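Local coordinates for protein AlyGC (Glaciecola chathamensis, PDB 5GKD) that acts as an alginate lyase of polysaccharide lyase family 6, probably cleaving the alginate chain by beta-elimination at a site that holds a calcium ion, at residues A[29-32]-A[33-36]; A[600-603]-A[604-607]; A[645-648]-A[649-652]. All coordinates share one frame; numbering follows the deposited sequence.

Contact 1 of 3, residues A[29-32]-A[33-36]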
ATOM      1  N   GLY A  29      14.490  13.823 -31.636  1.00 23.77           N
ATOM      2  CA  GLY A  29      13.891  12.532 -31.401  1.00 22.76           C
ATOM      3  C   GLY A  29      13.678  12.321 -29.915  1.00 24.87           C
ATOM      4  O   GLY A  29      13.873  13.224 -29.105  1.00 22.49           O
ATOM      5  N   THR A  30      13.278  11.101 -29.584  1.00 22.17           N
ATOM      6  CA  THR A  30      12.996  10.689 -28.218  1.00 22.02           C
ATOM      7  C   THR A  30      14.136   9.797 -27.730  1.00 21.49           C
ATOM      8  O   THR A  30      14.377   8.727 -28.289  1.00 24.63           O
ATOM      9  CB  THR A  30      11.646   9.970 -28.149  1.00 25.77           C
ATOM     10  OG1 THR A  30      10.604  10.879 -28.543  1.00 23.02           O
ATOM     11  CG2 THR A  30      11.372   9.454 -26.752  1.00 23.74           C
ATOM     12  N   TRP A  31      14.851  10.258 -26.711  1.00 22.27           N
ATOM     13  CA  TRP A  31      15.951   9.511 -26.109  1.00 23.03           C
ATOM     14  C   TRP A  31      15.434   8.910 -24.815  1.00 22.09           C
ATOM     15  O   TRP A  31      15.262   9.629 -23.828  1.00 22.65           O
ATOM     16  CB  TRP A  31      17.154  10.408 -25.832  1.00 20.23           C
ATOM     17  CG  TRP A  31      17.682  11.091 -27.026  1.00 17.38           C
ATOM     18  CD1 TRP A  31      17.033  11.988 -27.810  1.00 16.98           C
ATOM     19  CD2 TRP A  31      18.984  10.938 -27.581  1.00 18.07           C
ATOM     20  NE1 TRP A  31      17.842  12.397 -28.825  1.00 17.81           N
ATOM     21  CE2 TRP A  31      19.054  11.774 -28.705  1.00 16.81           C
ATOM     22  CE3 TRP A  31      20.107  10.176 -27.228  1.00 19.42           C
ATOM     23  CZ2 TRP A  31      20.199  11.878 -29.485  1.00 16.34           C
ATOM     24  CZ3 TRP A  31      21.252  10.280 -28.006  1.00 21.33           C
ATOM     25  CH2 TRP A  31      21.285  11.120 -29.126  1.00 17.24           C
ATOM     26  N   ARG A  32      15.194   7.604 -24.813  1.00 19.86           N
ATOM     27  CA  ARG A  32      14.597   6.945 -23.663  1.00 22.77           C
ATOM     28  C   ARG A  32      15.683   6.345 -22.778  1.00 23.31           C
ATOM     29  O   ARG A  32      16.684   5.825 -23.271  1.00 25.04           O
ATOM     30  CB  ARG A  32      13.600   5.866 -24.104  1.00 25.99           C
ATOM     31  CG  ARG A  32      12.837   5.227 -22.941  1.00 26.93           C
ATOM     32  CD  ARG A  32      11.341   5.042 -23.190  1.00 26.90           C
ATOM     33  NE  ARG A  32      10.690   4.539 -21.977  1.00 36.95           N
ATOM     34  CZ  ARG A  32       9.723   5.154 -21.282  1.00 32.86           C
ATOM     35  NH1 ARG A  32       9.214   6.331 -21.665  1.00 26.27           N
ATOM     36  NH2 ARG A  32       9.254   4.572 -20.182  1.00 24.53           N
ATOM     37  N   ASP A  33      15.492   6.444 -21.464  1.00 22.00           N
ATOM     38  CA  ASP A  33      16.416   5.858 -20.495  1.00 20.20           C
ATOM     39  C   ASP A  33      17.850   6.334 -20.725  1.00 21.23           C
ATOM     40  O   ASP A  33      18.792   5.548 -20.695  1.00 22.70           O
ATOM     41  CB  ASP A  33      16.358   4.326 -20.538  1.00 24.13           C
ATOM     42  CG  ASP A  33      14.959   3.772 -20.288  1.00 25.74           C
ATOM     43  OD1 ASP A  33      14.136   4.425 -19.617  1.00 22.07           O
ATOM     44  OD2 ASP A  33      14.691   2.657 -20.765  1.00 30.12           O
ATOM     45  N   PHE A  34      18.017   7.631 -20.963  1.00 22.22           N
ATOM     46  CA  PHE A  34      19.315   8.228 -21.259  1.00 18.12           C
ATOM     47  C   PHE A  34      19.813   8.972 -20.021  1.00 21.29           C
ATOM     48  O   PHE A  34      19.391  10.099 -19.759  1.00 18.89           O
ATOM     49  CB  PHE A  34      19.206   9.165 -22.458  1.00 19.45           C
ATOM     50  CG  PHE A  34      20.536   9.611 -23.014  1.00 21.64           C
ATOM     51  CD1 PHE A  34      21.714   8.975 -22.645  1.00 17.92           C
ATOM     52  CD2 PHE A  34      20.609  10.666 -23.904  1.00 18.52           C
ATOM     53  CE1 PHE A  34      22.923   9.378 -23.164  1.00 17.21           C
ATOM     54  CE2 PHE A  34      21.833  11.075 -24.411  1.00 18.44           C
ATOM     55  CZ  PHE A  34      22.983  10.429 -24.041  1.00 15.65           C
ATOM     56  N   GLU A  35      20.736   8.350 -19.283  1.00 19.53           N
ATOM     57  CA  GLU A  35      21.411   8.982 -18.148  1.00 19.61           C
ATOM     58  C   GLU A  35      22.629   9.733 -18.675  1.00 20.35           C
ATOM     59  O   GLU A  35      23.678   9.140 -18.917  1.00 18.40           O
ATOM     60  CB  GLU A  35      21.811   7.943 -17.106  1.00 19.84           C
ATOM     61  CG  GLU A  35      20.641   7.292 -16.413  1.00 21.95           C
ATOM     62  CD  GLU A  35      21.055   6.264 -15.369  1.00 26.15           C
ATOM     63  OE1 GLU A  35      21.554   6.655 -14.290  1.00 32.31           O
ATOM     64  OE2 GLU A  35      20.857   5.064 -15.621  1.00 28.69           O
ATOM     65  N   VAL A  36      22.492  11.045 -18.846  1.00 21.92           N
ATOM     66  CA  VAL A  36      23.508  11.869 -19.486  1.00 18.98           C
ATOM     67  C   VAL A  36      24.532  12.286 -18.443  1.00 21.48           C
ATOM     68  O   VAL A  36      24.180  12.895 -17.433  1.00 22.43           O
ATOM     69  CB  VAL A  36      22.884  13.104 -20.151  1.00 21.19           C
ATOM     70  CG1 VAL A  36      23.966  13.975 -20.770  1.00 18.83           C
ATOM     71  CG2 VAL A  36      21.832  12.692 -21.181  1.00 18.41           C
TER
HETATM   72  O   HOH W   1      11.701   3.655 -18.936  1.00 27.18           O
HETATM   73  O   HOH W   2      12.247   1.732 -21.698  1.00 43.07           O
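Trp-31 and Phe-34 run alongside each other in the same direction, so that CE3 of Trp-31 comes within 3.4 Å of CD2 of Phe-34. Their planes differ by only 18°, yet the rings are offset so strongly, with 5.2 Å between the centroids of the indole six-membered ring and the phenyl ring, that little of one covers the other. Phe-34 reaches this place with CG anti to its backbone N (chi1 -168°), and CG2 of Val-36 lies over one of its faces, 3.5 Å above the centre of the Phe-34 ring. Between strands 29-32 and 35-41 the chain bends at Asp-33, which has a positive phi. This is the corner of a parallel beta-helix coil, as in pectate-lyase-like folds: the aromatic side chains go inward and the charged ones outward. On the exposed side Arg-32 NE and Asp-33 OD1 stand 4.2 Å apart; the oxygen stands off the guanidinium plane, with no N-H aimed at it, and two waters bridge the charges instead. One lies in the guanidinium plane, taking a bond from NE of Arg-32 and giving one to OD2 of Asp-33; the other gives a bond to OD1 of Asp-33 and takes only a weak one from NH2 of Arg-32. Farther out, Ala-27 O receives the indole NE1 of Trp-31, Pro-8 of helix 8-17 touches both rings, and Gln-63 N and Ser-64 OG bind Asp-33 OD1 and Phe-34 N from the next coil.

Contact 2 of 3, residues A[600-603]-A[604-607]; sequences GIYN and VEYL
Tyr-602 reaches past Val-604 to Glu-605, and its OH gives a hydrogen bond of 2.6 Å to OE1 of Glu-605. The carboxylate accepts through its syn lone pair, on the side of its other oxygen, while its plane is turned 38° from that of the phenol ring. CG of Tyr-602 sits between the backbone N and the carbonyl carbon (chi1 56°), a placement that carries the ring along the chain that follows instead of away from it. One ring edge therefore runs beside the backbone: CD2 of Tyr-602 lies 3.2 Å from O of Val-604, an oxygen that lies at the ring edge, in its plane. Glu-605 bends at chi2 (66°) to bring its carboxylate back to the phenol. This is the close-fitting part, and it extends beyond the turn, since Phe-571 meets the Tyr-602 ring edge-to-face and Gly-635 N also bonds to the phenol oxygen. An alanine here takes the phenol from Glu-605 OE1 and from Gly-635 N, and would probably leave that carboxylate held mainly through OE2 and a gap beside Phe-571. By contrast, the side chains of Asn-603 and Val-604 take little part: both point away, and their contacts across the junction are those of neighbours in sequence. No solvent side is evident here, for all four touching residues are buried; Asn-603 instead spends its amide on Glu-595, Ser-570 and Lys-594. The other carboxylate oxygen, OE2 of Glu-605, forms a salt bridge with Arg-234, a residue of the N-terminal beta-helix. The arrangement is thus a buried turn leading into strand 606-610 of the C-terminal parallel beta-helix, at the face where the two solenoids meet.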
ATOM      1  N   GLY A 600       3.566  13.647   9.233  1.00 20.01           N
ATOM      2  CA  GLY A 600       2.928  14.849   8.730  1.00 19.43           C
ATOM      3  C   GLY A 600       2.143  14.688   7.445  1.00 20.75           C
ATOM      4  O   GLY A 600       1.650  15.694   6.916  1.00 20.25           O
ATOM      5  N   ILE A 601       1.986  13.447   6.934  1.00 19.36           N
ATOM      6  CA  ILE A 601       1.291  13.168   5.685  1.00 16.57           C
ATOM      7  C   ILE A 601      -0.204  12.994   5.964  1.00 17.96           C
ATOM      8  O   ILE A 601      -0.604  12.487   7.018  1.00 19.67           O
ATOM      9  CB  ILE A 601       1.900  11.918   5.005  1.00 16.04           C
ATOM     10  CG1 ILE A 601       3.408  12.100   4.771  1.00 17.33           C
ATOM     11  CG2 ILE A 601       1.241  11.656   3.681  1.00 15.74           C
ATOM     12  CD1 ILE A 601       4.109  10.849   4.330  1.00 18.28           C
ATOM     13  N   TYR A 602      -1.049  13.402   5.019  1.00 15.88           N
ATOM     14  CA  TYR A 602      -2.490  13.234   5.193  1.00 18.59           C
ATOM     15  C   TYR A 602      -3.138  12.980   3.833  1.00 17.42           C
ATOM     16  O   TYR A 602      -2.472  12.996   2.796  1.00 17.77           O
ATOM     17  CB  TYR A 602      -3.108  14.428   5.953  1.00 13.65           C
ATOM     18  CG  TYR A 602      -2.903  15.818   5.388  1.00 17.85           C
ATOM     19  CD1 TYR A 602      -1.701  16.511   5.574  1.00 19.45           C
ATOM     20  CD2 TYR A 602      -3.936  16.480   4.730  1.00 17.29           C
ATOM     21  CE1 TYR A 602      -1.542  17.817   5.104  1.00 17.20           C
ATOM     22  CE2 TYR A 602      -3.781  17.777   4.248  1.00 16.85           C
ATOM     23  CZ  TYR A 602      -2.590  18.433   4.439  1.00 17.47           C
ATOM     24  OH  TYR A 602      -2.454  19.702   3.958  1.00 17.09           O
ATOM     25  N   ASN A 603      -4.461  12.730   3.853  1.00 17.88           N
ATOM     26  CA  ASN A 603      -5.192  12.158   2.725  1.00 18.33           C
ATOM     27  C   ASN A 603      -6.146  13.117   2.021  1.00 19.66           C
ATOM     28  O   ASN A 603      -6.651  12.767   0.944  1.00 17.93           O
ATOM     29  CB  ASN A 603      -6.014  10.938   3.179  1.00 14.01           C
ATOM     30  CG  ASN A 603      -5.151   9.791   3.671  1.00 20.24           C
ATOM     31  OD1 ASN A 603      -5.330   9.296   4.791  1.00 21.35           O
ATOM     32  ND2 ASN A 603      -4.218   9.341   2.827  1.00 20.14           N
ATOM     33  N   VAL A 604      -6.420  14.295   2.587  1.00 16.68           N
ATOM     34  CA  VAL A 604      -7.437  15.190   2.039  1.00 18.91           C
ATOM     35  C   VAL A 604      -7.184  16.633   2.471  1.00 19.84           C
ATOM     36  O   VAL A 604      -6.950  16.912   3.650  1.00 18.60           O
ATOM     37  CB  VAL A 604      -8.857  14.738   2.453  1.00 19.60           C
ATOM     38  CG1 VAL A 604      -9.002  14.691   3.981  1.00 16.51           C
ATOM     39  CG2 VAL A 604      -9.920  15.650   1.837  1.00 16.83           C
ATOM     40  N   GLU A 605      -7.244  17.565   1.517  1.00 20.45           N
ATOM     41  CA  GLU A 605      -7.080  18.970   1.858  1.00 20.19           C
ATOM     42  C   GLU A 605      -8.385  19.582   2.369  1.00 19.67           C
ATOM     43  O   GLU A 605      -8.394  20.228   3.416  1.00 21.95           O
ATOM     44  CB  GLU A 605      -6.544  19.753   0.652  1.00 20.10           C
ATOM     45  CG  GLU A 605      -6.120  21.187   0.986  1.00 18.87           C
ATOM     46  CD  GLU A 605      -4.923  21.284   1.927  1.00 22.40           C
ATOM     47  OE1 GLU A 605      -4.218  20.277   2.147  1.00 21.71           O
ATOM     48  OE2 GLU A 605      -4.676  22.391   2.448  1.00 24.10           O
ATOM     49  N   TYR A 606      -9.487  19.395   1.637  1.00 19.61           N
ATOM     50  CA  TYR A 606     -10.808  19.907   2.001  1.00 20.83           C
ATOM     51  C   TYR A 606     -11.815  18.769   1.970  1.00 21.53           C
ATOM     52  O   TYR A 606     -12.104  18.232   0.900  1.00 24.54           O
ATOM     53  CB  TYR A 606     -11.275  21.007   1.050  1.00 23.16           C
ATOM     54  CG  TYR A 606     -10.377  22.197   0.975  1.00 22.65           C
ATOM     55  CD1 TYR A 606     -10.470  23.237   1.904  1.00 22.59           C
ATOM     56  CD2 TYR A 606      -9.441  22.295  -0.032  1.00 23.15           C
ATOM     57  CE1 TYR A 606      -9.634  24.351   1.822  1.00 19.03           C
ATOM     58  CE2 TYR A 606      -8.614  23.382  -0.121  1.00 24.20           C
ATOM     59  CZ  TYR A 606      -8.706  24.397   0.807  1.00 23.75           C
ATOM     60  OH  TYR A 606      -7.862  25.458   0.670  1.00 27.04           O
ATOM     61  N   LEU A 607     -12.359  18.421   3.129  1.00 21.48           N
ATOM     62  CA  LEU A 607     -13.510  17.535   3.239  1.00 23.41           C
ATOM     63  C   LEU A 607     -14.734  18.382   3.566  1.00 22.88           C
ATOM     64  O   LEU A 607     -14.772  19.025   4.621  1.00 22.31           O
ATOM     65  CB  LEU A 607     -13.286  16.506   4.345  1.00 21.22           C
ATOM     66  CG  LEU A 607     -13.951  15.140   4.339  1.00 24.79           C
ATOM     67  CD1 LEU A 607     -14.286  14.725   5.747  1.00 23.67           C
ATOM     68  CD2 LEU A 607     -15.132  15.028   3.424  1.00 24.88           C
TER

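Contact 3 of 3, residues A[645-648]-A[649-652]; sequences FNEV and GKGK
Lys-650 folds back over the turn to Glu-647, and its ammonium closes a salt bridge there. From CB the chain starts with CG anti to the carbonyl carbon (chi1 -80°), then bends at both chi2 and chi3, so that it curls back along the turn instead of running outward. CD passes 4.1 Å from the carbonyl O of Val-648, a loose approach, and CE comes to 3.9 Å from OE1 of Glu-647. At the tip NZ gives a hydrogen bond of 2.6 Å to that same OE1, arriving from above the carboxylate, 39° out of its plane. Glu-647 matches this with its own bend at chi2, and the two side chains meet at an angle, the ammonium joined to one carboxylate oxygen. NZ has a second acceptor in the carbonyl O of Asn-677, which helps fix where the lysine ends. Nearer the backbone, a water joins the two sides of the turn: it accepts from N of Lys-650 at 2.8 Å and gives a weak bond to O of Glu-647. Gly-649, between them, has a positive phi of 90°, and a CB there would clash with the carbonyl O of Val-648. Val-648 turns its side chain away from the loop, apart from CG1, which lies 3.2 Å from N of Gly-649. The ion pair is on the exposed side of the turn, while Val-648 is buried. The chain bends at Glu-647, so the strand portions before and after it belong to different faces of the coil, yet Phe-645 and Val-648 both pack on Val-614 of strand 613-617 and on Ile-621; Phe-645 also meets Phe-675 of strand 667-676, and the loop leads on to strand 660-663.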
ATOM      1  N   PHE A 645     -27.739  13.324  10.812  1.00 24.87           N
ATOM      2  CA  PHE A 645     -27.087  12.039  11.009  1.00 27.78           C
ATOM      3  C   PHE A 645     -27.916  11.230  12.000  1.00 30.01           C
ATOM      4  O   PHE A 645     -28.101  11.662  13.142  1.00 31.25           O
ATOM      5  CB  PHE A 645     -25.653  12.215  11.536  1.00 27.09           C
ATOM      6  CG  PHE A 645     -24.787  13.189  10.746  1.00 26.26           C
ATOM      7  CD1 PHE A 645     -24.390  12.910   9.440  1.00 28.26           C
ATOM      8  CD2 PHE A 645     -24.295  14.338  11.347  1.00 26.95           C
ATOM      9  CE1 PHE A 645     -23.561  13.784   8.735  1.00 23.57           C
ATOM     10  CE2 PHE A 645     -23.469  15.224  10.647  1.00 23.88           C
ATOM     11  CZ  PHE A 645     -23.099  14.938   9.337  1.00 22.67           C
ATOM     12  N   ASN A 646     -28.405  10.057  11.578  1.00 31.60           N
ATOM     13  CA  ASN A 646     -29.187   9.174  12.444  1.00 31.25           C
ATOM     14  C   ASN A 646     -28.499   7.831  12.624  1.00 29.09           C
ATOM     15  O   ASN A 646     -28.089   7.204  11.642  1.00 34.89           O
ATOM     16  CB  ASN A 646     -30.603   8.913  11.899  1.00 36.74           C
ATOM     17  CG  ASN A 646     -31.357  10.182  11.561  1.00 38.88           C
ATOM     18  OD1 ASN A 646     -31.867  10.871  12.449  1.00 45.11           O
ATOM     19  ND2 ASN A 646     -31.479  10.471  10.265  1.00 42.33           N
ATOM     20  N   GLU A 647     -28.417   7.374  13.871  1.00 29.36           N
ATOM     21  CA  GLU A 647     -27.886   6.049  14.206  1.00 31.58           C
ATOM     22  C   GLU A 647     -26.532   5.811  13.530  1.00 31.07           C
ATOM     23  O   GLU A 647     -26.356   4.899  12.723  1.00 30.99           O
ATOM     24  CB  GLU A 647     -28.889   4.956  13.827  1.00 30.66           C
ATOM     25  CG  GLU A 647     -30.268   5.084  14.463  1.00 30.98           C
ATOM     26  CD  GLU A 647     -30.329   4.530  15.882  1.00 40.00           C
ATOM     27  OE1 GLU A 647     -29.322   3.956  16.365  1.00 35.28           O
ATOM     28  OE2 GLU A 647     -31.403   4.648  16.512  1.00 44.03           O
ATOM     29  N   VAL A 648     -25.564   6.655  13.876  1.00 30.99           N
ATOM     30  CA  VAL A 648     -24.267   6.684  13.207  1.00 26.14           C
ATOM     31  C   VAL A 648     -23.167   6.367  14.213  1.00 29.85           C
ATOM     32  O   VAL A 648     -23.165   6.895  15.330  1.00 28.44           O
ATOM     33  CB  VAL A 648     -24.016   8.048  12.537  1.00 25.45           C
ATOM     34  CG1 VAL A 648     -22.589   8.137  12.039  1.00 28.96           C
ATOM     35  CG2 VAL A 648     -24.992   8.267  11.406  1.00 23.90           C
ATOM     36  N   GLY A 649     -22.240   5.495  13.818  1.00 28.08           N
ATOM     37  CA  GLY A 649     -20.993   5.323  14.534  1.00 25.34           C
ATOM     38  C   GLY A 649     -20.969   4.292  15.639  1.00 27.28           C
ATOM     39  O   GLY A 649     -19.932   4.140  16.289  1.00 24.62           O
ATOM     40  N   LYS A 650     -22.057   3.561  15.869  1.00 28.58           N
ATOM     41  CA  LYS A 650     -22.142   2.702  17.042  1.00 28.48           C
ATOM     42  C   LYS A 650     -21.816   1.244  16.761  1.00 28.30           C
ATOM     43  O   LYS A 650     -21.920   0.420  17.666  1.00 32.10           O
ATOM     44  CB  LYS A 650     -23.541   2.813  17.667  1.00 35.47           C
ATOM     45  CG  LYS A 650     -23.713   4.055  18.533  1.00 31.06           C
ATOM     46  CD  LYS A 650     -25.051   4.725  18.314  1.00 34.56           C
ATOM     47  CE  LYS A 650     -26.211   3.817  18.687  1.00 36.42           C
ATOM     48  NZ  LYS A 650     -27.511   4.379  18.229  1.00 37.48           N
ATOM     49  N   GLY A 651     -21.421   0.901  15.541  1.00 30.94           N
ATOM     50  CA  GLY A 651     -21.100  -0.483  15.250  1.00 27.07           C
ATOM     51  C   GLY A 651     -19.955  -0.992  16.105  1.00 27.77           C
ATOM     52  O   GLY A 651     -19.030  -0.260  16.453  1.00 26.82           O
ATOM     53  N   LYS A 652     -20.019  -2.280  16.442  1.00 31.12           N
ATOM     54  CA  LYS A 652     -18.990  -2.877  17.284  1.00 29.23           C
ATOM     55  C   LYS A 652     -17.628  -2.946  16.603  1.00 25.86           C
ATOM     56  O   LYS A 652     -16.640  -3.209  17.282  1.00 27.44           O
ATOM     57  CB  LYS A 652     -19.406  -4.287  17.719  1.00 32.17           C
ATOM     58  CG  LYS A 652     -19.282  -5.339  16.620  1.00 38.23           C
ATOM     59  CD  LYS A 652     -19.682  -6.747  17.100  1.00 40.39           C
ATOM     60  CE  LYS A 652     -19.628  -7.750  15.938  1.00 49.43           C
ATOM     61  NZ  LYS A 652     -20.662  -8.845  16.014  1.00 54.86           N
TER
HETATM   62  O   HOH W   3     -24.496   3.262  14.484  1.00 27.76           O

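The three turns belong to the two parallel beta-helices of the chain, contact 1 to the N-terminal one and contacts 2 and 3 to the C-terminal one, where both reach the same set of strands. Contact 2 is wholly buried, its centre about 11 Å from the centre of the chain, and there a phenol gives its bond to a carboxylate that also forms a salt bridge to the other beta-helix. Contacts 1 and 3 lie about 30 and 35 Å out, each half buried and half exposed. Their charged pairs differ: water spans the gap in 29-36, whereas 645-652 closes a direct salt bridge. Aromatic contact across the turn belongs to contact 1.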